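Local structure of sigma-C capsid protein (Avian reovirus, 2JJL) at residues Asn93-Thr98 with Gly120-Thr125. The protein forms the homotrimeric fibre that attaches avian reovirus to host cells and induces apoptosis in them. Sequence-based numbering, arbitrary orientation.
With ZN (zinc ion), chain F.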
# COMPACT_ATOMS: atom_id res chain seq x y z
N ASN A 93 -35.50 -4.00 8.47
CA ASN A 93 -35.94 -4.50 9.77
C ASN A 93 -36.16 -3.26 10.61
O ASN A 93 -35.37 -2.33 10.49
CB ASN A 93 -34.84 -5.34 10.40
CG ASN A 93 -35.38 -6.57 11.09
OD1 ASN A 93 -35.16 -7.70 10.63
ND2 ASN A 93 -36.10 -6.37 12.19
N GLY A 94 -37.24 -3.23 11.42
CA GLY A 94 -37.61 -2.03 12.16
C GLY A 94 -38.12 -0.86 11.28
O GLY A 94 -38.30 0.24 11.77
N SER A 95 -38.31 -1.11 9.99
CA SER A 95 -38.85 -0.14 9.02
C SER A 95 -39.15 -0.90 7.74
O SER A 95 -38.40 -1.78 7.37
CB SER A 95 -37.83 0.96 8.71
OG SER A 95 -38.27 1.79 7.66
N SER A 96 -40.24 -0.54 7.06
CA SER A 96 -40.53 -1.06 5.72
C SER A 96 -40.45 0.08 4.68
O SER A 96 -40.83 -0.07 3.53
CB SER A 96 -41.91 -1.77 5.68
OG SER A 96 -42.97 -0.93 6.15
N ASP A 97 -39.91 1.21 5.10
CA ASP A 97 -39.85 2.43 4.30
C ASP A 97 -38.56 2.50 3.46
O ASP A 97 -37.64 1.66 3.57
CB ASP A 97 -39.98 3.59 5.29
CG ASP A 97 -40.39 4.90 4.66
OD1 ASP A 97 -40.71 4.97 3.47
OD2 ASP A 97 -40.41 5.90 5.41
N THR A 98 -38.47 3.52 2.61
CA THR A 98 -37.23 3.80 1.90
C THR A 98 -36.86 5.26 2.11
O THR A 98 -37.72 6.04 2.52
CB THR A 98 -37.39 3.56 0.41
OG1 THR A 98 -38.40 4.46 -0.10
CG2 THR A 98 -37.83 2.12 0.16
N GLY A 120 -35.89 13.77 3.03
CA GLY A 120 -37.16 13.13 3.38
C GLY A 120 -37.15 12.55 4.78
O GLY A 120 -36.24 12.80 5.55
N ASN A 121 -38.16 11.77 5.08
CA ASN A 121 -38.31 11.17 6.38
C ASN A 121 -38.27 9.66 6.21
O ASN A 121 -38.64 9.15 5.15
CB ASN A 121 -39.62 11.63 7.05
CG ASN A 121 -40.85 11.04 6.38
OD1 ASN A 121 -41.32 11.54 5.37
ND2 ASN A 121 -41.35 9.95 6.92
N LEU A 122 -37.75 8.95 7.21
CA LEU A 122 -37.82 7.51 7.19
C LEU A 122 -38.75 7.10 8.34
O LEU A 122 -38.55 7.53 9.48
CB LEU A 122 -36.43 6.91 7.37
CG LEU A 122 -36.32 5.38 7.39
CD1 LEU A 122 -36.54 4.81 5.99
CD2 LEU A 122 -34.96 4.94 8.00
N THR A 123 -39.77 6.32 8.03
CA THR A 123 -40.69 5.81 9.05
C THR A 123 -40.07 4.55 9.68
O THR A 123 -39.72 3.60 8.98
CB THR A 123 -42.11 5.56 8.48
OG1 THR A 123 -42.58 6.77 7.85
CG2 THR A 123 -43.11 5.13 9.60
N VAL A 124 -39.91 4.59 10.99
CA VAL A 124 -39.38 3.47 11.80
C VAL A 124 -40.49 3.01 12.77
O VAL A 124 -41.38 3.80 13.12
CB VAL A 124 -38.06 3.86 12.56
CG1 VAL A 124 -36.96 4.27 11.58
CG2 VAL A 124 -38.30 4.95 13.57
N THR A 125 -40.43 1.73 13.16
CA THR A 125 -41.45 1.08 14.00
C THR A 125 -40.87 0.44 15.27
O THR A 125 -41.61 -0.07 16.12
CB THR A 125 -42.19 -0.01 13.23
OG1 THR A 125 -41.23 -0.88 12.61
CG2 THR A 125 -43.05 0.61 12.15
ZN ZN F . -41.33 6.75 2.76
O HOH W 1 -41.78 1.58 8.22
O HOH W 2 -38.29 8.97 2.58
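The connection between strands 81-93 and 98-108, in the C-terminal domain of sigma-C, lies beside strand 121-124 and runs roughly antiparallel to it, with Gly94, Ser95 and Asp97 making the direct polar contacts. At one end Gly94 O takes the backbone N-H of Thr125, with Thr125 N 2.9 Å from Gly94 O and standing above the carbonyl plane. Next along, Ser95 OG gives its proton to Thr123 O at 2.7 Å, approaching nearly head-on to the carbonyl. Ser95 OG also accepts from Asp97 N at 3.1 Å, which makes an ST turn and fixes the rotation of the serine. A water carried by Ser96 N donates to Thr123 O as well, so two donors grip this carbonyl.

Asp97 reaches across the gap with CG anti to its backbone N (chi1 -162°), with one oxygen turned to strand 121-124 and the other to a zinc ion. Asp97 OD2 uses its anti lone pair to receive Thr123 N at 2.7 Å in an almost straight bond (169°), while Asp97 OD1 binds the zinc ion at 2.0 Å and also takes a weak bond from Thr98 N; the metal would probably polarise the whole group. Leu122 CD1 packs against Asp97 CB at 3.7 Å. Thr123 OG1 turns to Asn199, next to strand 121-124's partner 198-210. At the Thr98 end, a second water bridges Thr98 O and Asn121 O, donating to both.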